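Local coordinates for putative glycoside hydrolase (Bacteroides thetaiotaomicron VPI-5482, PDB 3HBZ), which is of unproven function but binds calcium and may play a role in carbohydrate metabolism, possibly as a glycoside hydrolase, at residues V21-P26 with P205-P210; D93-T98 with L336-E341; A134-P139 with N191-P196. All coordinates share one frame; numbering follows the deposited sequence. Where two conformers were deposited one is given.

Interaction 1 of 3, residues V21-P26 with P205-P210. With ACT (acetate ion), chain H.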
# COMPACT_ATOMS: atom_id res chain seq x y z
N VAL A 21 -2.64 -14.67 -17.57
CA VAL A 21 -1.86 -13.44 -17.46
C VAL A 21 -2.35 -12.72 -16.22
O VAL A 21 -3.55 -12.42 -16.07
CB VAL A 21 -1.98 -12.51 -18.70
CG1 VAL A 21 -0.98 -11.32 -18.57
CG2 VAL A 21 -1.73 -13.29 -20.00
N MSE A 22 -1.42 -12.52 -15.29
CA MSE A 22 -1.69 -11.73 -14.08
C MSE A 22 -1.53 -10.27 -14.48
O MSE A 22 -0.79 -9.96 -15.41
CB MSE A 22 -0.74 -12.16 -12.97
CG MSE A 22 -1.09 -13.55 -12.46
SE MSE A 22 -0.01 -14.12 -11.00
CE MSE A 22 1.74 -13.95 -11.76
N THR A 23 -2.29 -9.38 -13.87
CA THR A 23 -2.34 -8.00 -14.36
C THR A 23 -1.20 -7.20 -13.73
O THR A 23 -0.85 -6.14 -14.23
CB THR A 23 -3.66 -7.36 -14.05
OG1 THR A 23 -3.81 -7.32 -12.62
CG2 THR A 23 -4.84 -8.18 -14.73
N THR A 24 -0.64 -7.73 -12.65
CA THR A 24 0.47 -7.11 -11.89
C THR A 24 1.07 -8.21 -11.03
O THR A 24 0.47 -9.26 -10.91
CB THR A 24 -0.01 -5.94 -11.00
OG1 THR A 24 1.13 -5.25 -10.42
CG2 THR A 24 -0.97 -6.43 -9.89
N SER A 25 2.26 -7.99 -10.46
CA SER A 25 2.87 -9.01 -9.63
C SER A 25 2.08 -9.32 -8.38
O SER A 25 1.54 -8.44 -7.73
CB SER A 25 4.26 -8.58 -9.20
OG SER A 25 5.08 -8.54 -10.33
N PRO A 26 2.06 -10.58 -7.98
CA PRO A 26 1.39 -10.93 -6.73
C PRO A 26 1.98 -10.18 -5.56
O PRO A 26 3.15 -9.95 -5.54
CB PRO A 26 1.66 -12.43 -6.59
CG PRO A 26 1.91 -12.90 -7.96
CD PRO A 26 2.48 -11.76 -8.75
N PRO A 205 -3.15 -1.68 -11.48
CA PRO A 205 -3.71 -1.41 -12.81
C PRO A 205 -5.09 -0.74 -12.76
O PRO A 205 -5.89 -1.06 -11.88
CB PRO A 205 -3.78 -2.79 -13.45
CG PRO A 205 -2.71 -3.55 -12.75
CD PRO A 205 -2.79 -3.09 -11.32
N PHE A 206 -5.31 0.23 -13.66
CA PHE A 206 -6.57 1.01 -13.72
C PHE A 206 -6.93 1.21 -15.18
O PHE A 206 -6.08 1.60 -15.98
CB PHE A 206 -6.36 2.36 -13.01
CG PHE A 206 -7.63 3.16 -12.84
CD1 PHE A 206 -8.67 2.68 -12.05
CD2 PHE A 206 -7.79 4.39 -13.49
CE1 PHE A 206 -9.86 3.41 -11.91
CE2 PHE A 206 -8.94 5.13 -13.36
CZ PHE A 206 -10.02 4.62 -12.56
N ARG A 207 -8.17 0.88 -15.55
CA ARG A 207 -8.55 0.87 -16.98
C ARG A 207 -9.54 1.99 -17.37
O ARG A 207 -10.22 1.88 -18.36
CB ARG A 207 -9.11 -0.51 -17.39
CG ARG A 207 -8.12 -1.67 -17.20
CD ARG A 207 -8.76 -3.02 -17.56
NE ARG A 207 -7.98 -4.15 -17.01
CZ ARG A 207 -7.39 -5.13 -17.70
NH1 ARG A 207 -7.46 -5.16 -19.02
NH2 ARG A 207 -6.73 -6.10 -17.07
N HIS A 208 -9.56 3.09 -16.62
CA HIS A 208 -10.33 4.30 -17.02
C HIS A 208 -9.38 5.51 -16.95
O HIS A 208 -8.26 5.39 -16.48
CB HIS A 208 -11.52 4.53 -16.07
CG HIS A 208 -12.37 3.33 -15.87
ND1 HIS A 208 -13.21 2.84 -16.85
CD2 HIS A 208 -12.50 2.49 -14.81
CE1 HIS A 208 -13.84 1.76 -16.40
NE2 HIS A 208 -13.42 1.53 -15.16
N ILE A 209 -9.87 6.67 -17.40
CA ILE A 209 -9.12 7.90 -17.40
C ILE A 209 -9.55 8.65 -16.16
O ILE A 209 -10.68 9.17 -16.11
CB ILE A 209 -9.40 8.75 -18.66
CG1 ILE A 209 -8.94 8.01 -19.93
CG2 ILE A 209 -8.64 10.09 -18.57
CD1 ILE A 209 -9.30 8.73 -21.24
N PRO A 210 -8.68 8.68 -15.14
CA PRO A 210 -9.03 9.41 -13.96
C PRO A 210 -9.01 10.91 -14.24
O PRO A 210 -8.11 11.40 -14.94
CB PRO A 210 -7.95 8.97 -12.97
CG PRO A 210 -6.80 8.70 -13.76
CD PRO A 210 -7.29 8.19 -15.08
C ACT H . -10.26 -0.53 -13.08
O ACT H . -10.06 -0.32 -14.23
OXT ACT H . -9.41 -1.41 -12.74
CH3 ACT H . -11.35 0.25 -12.26
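Pro-205 sets CG and CD against the loop 21-26, and the close packing of this contact lies there. Its CG sits 3.5 Å from the carbonyl O of Thr-23 and 3.9 Å from OG1 of the same residue. The neighbouring ring atom CD rests 4.0 Å from CB of Thr-24, whose side chain runs at about a right angle to the proline. Thr-23 holds OG1 between its backbone N and carbonyl carbon (chi1 62°), which turns the hydroxyl to the proline and sends the methyl the other way, to Arg-207. There the contact thins out, with less surface buried than at Pro-205: CG2 of Thr-23 meets NH2 of Arg-207 at 3.7 Å, at the guanidinium edge. Arg-207 was modelled in two conformers, so this edge contact is less secure; its NH1 bonds to the carbonyl O of Thr-302. Beyond it, the backbone N of Arg-207 donates to O of an acetate ion, probably from the crystallisation liquor, at 2.6 Å. Thr-23 is tied by backbone hydrogen bonding to Phe-36 in strand 32-36, so the patch joins the five-stranded N-terminal sheet to the end of strand 200-205. None of the touching residues is buried. With no hydrogen bond or salt bridge between the two loops, this small surface contact rests on van der Waals fit, and the arginine's NH1 finds its partner outside them.

Interaction 2 of 3, residues D93-T98 with L336-E341. With ACT (acetate ion), chain H.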
# COMPACT_ATOMS: atom_id res chain seq x y z
N ASP A 93 -10.28 -10.32 -9.08
CA ASP A 93 -10.66 -10.37 -10.49
C ASP A 93 -11.57 -9.20 -10.90
O ASP A 93 -12.31 -9.32 -11.87
CB ASP A 93 -11.38 -11.70 -10.82
CG ASP A 93 -12.71 -11.83 -10.09
OD1 ASP A 93 -12.85 -11.24 -9.00
OD2 ASP A 93 -13.62 -12.52 -10.61
N THR A 94 -11.50 -8.11 -10.16
CA THR A 94 -12.37 -6.97 -10.37
C THR A 94 -11.52 -5.74 -10.69
O THR A 94 -10.32 -5.76 -10.54
CB THR A 94 -13.22 -6.68 -9.11
OG1 THR A 94 -12.37 -6.67 -7.97
CG2 THR A 94 -14.28 -7.75 -8.94
N GLU A 95 -12.16 -4.70 -11.17
CA GLU A 95 -11.47 -3.47 -11.48
C GLU A 95 -11.20 -2.69 -10.18
O GLU A 95 -11.85 -2.93 -9.18
CB GLU A 95 -12.24 -2.68 -12.54
CG GLU A 95 -13.60 -2.15 -12.15
CD GLU A 95 -14.40 -1.58 -13.36
OE1 GLU A 95 -14.06 -1.88 -14.54
OE2 GLU A 95 -15.39 -0.85 -13.11
N LEU A 96 -10.19 -1.83 -10.18
CA LEU A 96 -9.80 -1.11 -8.97
C LEU A 96 -11.02 -0.44 -8.30
O LEU A 96 -11.85 0.13 -8.99
CB LEU A 96 -8.76 -0.05 -9.35
CG LEU A 96 -7.79 0.40 -8.29
CD1 LEU A 96 -7.03 -0.80 -7.67
CD2 LEU A 96 -6.81 1.45 -8.89
N ALA A 97 -11.10 -0.49 -6.99
CA ALA A 97 -12.17 0.19 -6.24
C ALA A 97 -11.90 1.70 -6.34
O ALA A 97 -10.74 2.09 -6.41
CB ALA A 97 -12.13 -0.24 -4.75
N THR A 98 -12.96 2.51 -6.31
CA THR A 98 -12.83 3.98 -6.47
C THR A 98 -13.59 4.82 -5.43
O THR A 98 -13.57 6.05 -5.50
CB THR A 98 -13.28 4.45 -7.87
OG1 THR A 98 -14.71 4.29 -8.02
CG2 THR A 98 -12.52 3.69 -8.97
N LEU A 336 -12.07 8.33 -6.25
CA LEU A 336 -11.36 8.46 -7.53
C LEU A 336 -12.39 8.59 -8.66
O LEU A 336 -13.08 7.62 -9.03
CB LEU A 336 -10.46 7.23 -7.73
CG LEU A 336 -9.63 7.24 -9.01
CD1 LEU A 336 -8.76 8.50 -9.10
CD2 LEU A 336 -8.82 5.90 -9.11
N ILE A 337 -12.53 9.80 -9.20
CA ILE A 337 -13.52 10.09 -10.24
C ILE A 337 -12.83 9.94 -11.60
O ILE A 337 -11.72 10.46 -11.79
CB ILE A 337 -14.11 11.54 -10.09
CG1 ILE A 337 -14.76 11.71 -8.69
CG2 ILE A 337 -15.16 11.88 -11.22
CD1 ILE A 337 -14.98 13.17 -8.25
N TYR A 338 -13.48 9.22 -12.49
CA TYR A 338 -12.97 8.97 -13.84
C TYR A 338 -14.02 9.27 -14.94
O TYR A 338 -15.24 9.34 -14.69
CB TYR A 338 -12.48 7.53 -13.96
CG TYR A 338 -13.50 6.46 -13.66
CD1 TYR A 338 -14.34 5.99 -14.66
CD2 TYR A 338 -13.62 5.92 -12.38
CE1 TYR A 338 -15.28 4.99 -14.41
CE2 TYR A 338 -14.55 4.91 -12.12
CZ TYR A 338 -15.37 4.45 -13.14
OH TYR A 338 -16.29 3.48 -12.92
N ARG A 339 -13.53 9.46 -16.15
CA ARG A 339 -14.41 9.86 -17.26
C ARG A 339 -15.33 8.72 -17.66
O ARG A 339 -14.86 7.58 -17.76
CB ARG A 339 -13.59 10.28 -18.45
CG ARG A 339 -14.48 10.79 -19.62
CD ARG A 339 -13.65 11.42 -20.70
NE ARG A 339 -12.94 12.52 -20.06
CZ ARG A 339 -11.68 12.87 -20.31
NH1 ARG A 339 -10.96 12.19 -21.21
NH2 ARG A 339 -11.15 13.90 -19.64
N SER A 340 -16.63 9.01 -17.90
CA SER A 340 -17.57 7.95 -18.38
C SER A 340 -17.26 7.55 -19.82
O SER A 340 -16.98 8.42 -20.65
CB SER A 340 -19.07 8.34 -18.22
OG SER A 340 -19.34 9.69 -18.56
N GLU A 341 -17.31 6.24 -20.10
CA GLU A 341 -16.88 5.64 -21.39
C GLU A 341 -18.03 5.14 -22.29
O GLU A 341 -19.12 5.71 -22.33
CB GLU A 341 -15.91 4.48 -21.11
CG GLU A 341 -14.43 4.87 -21.11
CD GLU A 341 -13.56 3.93 -20.29
OE1 GLU A 341 -13.72 3.93 -19.05
OE2 GLU A 341 -12.71 3.22 -20.87
C ACT H . -10.26 -0.53 -13.08
O ACT H . -10.06 -0.32 -14.23
OXT ACT H . -9.41 -1.41 -12.74
CH3 ACT H . -11.35 0.25 -12.26
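Thr-98 faces Leu-336 and Tyr-338 with different atoms: its CB lies 3.4 Å from the carbonyl O of Leu-336 and 4.0 Å from CB of that leucine, while its methyl CG2 comes to 3.9 Å from CE2 of the Tyr-338 ring. The threonine and tyrosine side chains cross at about a right angle, the methyl meeting the ring obliquely. Having CG2 opposite the carbonyl carbon and OG1 between that carbon and the backbone N (chi1 69°) presents both branches to CE2. Tyr-338 has its CG likewise between N and the carbonyl carbon (chi1 58°), which puts CE2 within contact of Thr-98. A serine in place of Thr-98 would probably leave CE2 of Tyr-338 without its methyl neighbour and open a small gap beside the ring. Between the backbones, Leu-336 N donates to Thr-98 O at 2.8 Å, with an N-H...O angle of 151°. The bond lies directly before strand 99-100, which pairs antiparallel with strand 328-338, where the loop from strand 84-92 runs into strand 99-100. The Tyr-338 ring also stacks with that of His-208. Towards the start of the loop, Glu-95 approaches the tyrosine loosely, Glu-95 OE2 standing 4.4 Å from Tyr-338 OH. An acetate ion, probably from the crystallisation liquor, accepts from Leu-96 N at 2.7 Å, and the leucine side chain packs on Phe-206.

Interaction 3 of 3, residues A134-P139 with N191-P196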
# COMPACT_ATOMS: atom_id res chain seq x y z
N ALA A 134 6.83 -1.60 12.71
CA ALA A 134 6.92 -2.72 13.65
C ALA A 134 8.37 -3.08 13.95
O ALA A 134 8.71 -3.49 15.08
CB ALA A 134 6.16 -3.96 13.09
N MSE A 135 9.23 -2.88 12.95
CA MSE A 135 10.64 -3.22 13.07
C MSE A 135 11.42 -2.27 13.97
O MSE A 135 12.51 -2.61 14.37
CB MSE A 135 11.32 -3.29 11.68
CG MSE A 135 10.79 -4.41 10.82
SE MSE A 135 11.55 -4.29 9.01
CE MSE A 135 13.38 -4.58 9.39
N THR A 136 10.83 -1.12 14.34
CA THR A 136 11.50 -0.16 15.26
C THR A 136 11.40 -0.60 16.70
O THR A 136 12.05 -0.04 17.58
CB THR A 136 10.84 1.23 15.20
OG1 THR A 136 9.51 1.13 15.72
CG2 THR A 136 10.82 1.78 13.73
N GLY A 137 10.50 -1.55 16.96
CA GLY A 137 10.23 -2.01 18.33
C GLY A 137 9.35 -1.08 19.17
O GLY A 137 9.12 -1.37 20.35
N VAL A 138 8.90 0.05 18.60
CA VAL A 138 8.15 1.04 19.40
C VAL A 138 6.66 0.68 19.69
O VAL A 138 6.24 0.82 20.80
CB VAL A 138 8.20 2.43 18.75
CG1 VAL A 138 7.27 3.45 19.53
CG2 VAL A 138 9.71 2.91 18.62
N PRO A 139 5.86 0.27 18.68
CA PRO A 139 4.42 0.16 18.90
C PRO A 139 4.05 -0.99 19.85
O PRO A 139 4.69 -2.02 19.82
CB PRO A 139 3.87 -0.12 17.52
CG PRO A 139 5.01 -0.85 16.81
CD PRO A 139 6.25 -0.16 17.32
N ASN A 191 12.83 -4.02 2.01
CA ASN A 191 13.52 -2.74 1.88
C ASN A 191 13.26 -1.72 3.01
O ASN A 191 13.72 -0.57 2.96
CB ASN A 191 13.14 -2.12 0.54
CG ASN A 191 14.08 -2.57 -0.59
OD1 ASN A 191 15.30 -2.64 -0.42
ND2 ASN A 191 13.53 -2.80 -1.75
N ALA A 192 12.47 -2.10 4.00
CA ALA A 192 11.90 -1.14 4.93
C ALA A 192 12.96 -0.29 5.63
O ALA A 192 12.75 0.88 5.89
CB ALA A 192 11.04 -1.86 5.99
N MSE A 193 14.09 -0.89 5.95
CA MSE A 193 15.11 -0.21 6.68
C MSE A 193 16.46 -0.27 5.97
O MSE A 193 17.48 -0.19 6.62
CB MSE A 193 15.19 -0.84 8.07
CG MSE A 193 14.08 -0.40 8.92
SE MSE A 193 14.39 -0.82 10.79
CE MSE A 193 13.63 0.66 11.55
N SER A 194 16.47 -0.49 4.67
CA SER A 194 17.72 -0.53 3.89
C SER A 194 17.56 0.44 2.75
O SER A 194 18.43 1.21 2.52
CB SER A 194 18.00 -1.95 3.39
OG SER A 194 16.85 -2.45 2.77
N ASN A 195 16.40 0.44 2.07
CA ASN A 195 16.07 1.42 1.02
C ASN A 195 14.58 1.83 1.14
O ASN A 195 13.76 1.39 0.35
CB ASN A 195 16.28 0.79 -0.38
CG ASN A 195 17.75 0.63 -0.76
OD1 ASN A 195 18.39 1.58 -1.16
ND2 ASN A 195 18.26 -0.60 -0.68
N PRO A 196 14.22 2.62 2.17
CA PRO A 196 12.79 2.78 2.50
C PRO A 196 11.96 3.39 1.38
O PRO A 196 10.75 3.10 1.25
CB PRO A 196 12.81 3.67 3.75
CG PRO A 196 14.16 4.29 3.77
CD PRO A 196 15.08 3.24 3.18
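Ala-134 to Gly-137 form a type I beta turn closed by Gly-137 N on Ala-134 O (3.2 Å), and Gly-137, with positive phi, leaves the helical path; across from it, Asn-191 O accepts from both Ser-194 N and Asn-195 N, curling the loop 191-196. Two selenomethionines bridge these bends. Met-135 and Met-193 lie side by side, running in opposite senses, each bringing its selenium up to the other loop: SE of Met-193 lies 4.0 Å from CB of Met-135 and 4.1 Å from its CE, while SE of Met-135 reaches Ala-192 CB at 3.9 Å. Met-135 sets CG beside its backbone N, opposite the carbonyl carbon (chi1 -65°), and bends at chi3 (64°), which turns its methyl to the other selenium. The end of Met-193 goes on to Thr-136, where Met-193 CE touches Thr-136 CG2 at 3.7 Å, the two side chains crossing at about a right angle. Thr-136 offers this methyl while its hydroxyl is engaged on its own side: OG1 accepts from Val-138 N at 3.1 Å, an ST turn, and also bonds to the carbonyl O of Tyr-133. That double tie should limit rotation of the threonine and hold the methyl in place. No hydrogen bond crosses between the loops, and the side chains that meet do so through apolar atoms. The contact links the turn that follows helix 130-134 to the loop running from strand 185-187 into helix 196-199, with Val-189 of that same connection lying against Met-135.

Overall arrangement
Interactions 1 and 2 are neighbours, with centres about 11 Å apart, while interaction 3 lies on the opposite side of the chain's centre, its centre about 29 and 33 Å from theirs. The first two interlock along the chain, in the order 21-26, 93-98, 205-210, 336-341, and they touch through His-208 with Glu-341 and Ile-209 with Arg-339; one acetate ion is bonded to both. Together they bring the N-terminal five-stranded sheet, the linker after strand 84-92, the loop between strands 200-205 and 210-220 and the C-terminal strand to one place. Interaction 3 falls between 93-98 and 205-210 in sequence and joins two loops within the putative carbohydrate metabolism domain.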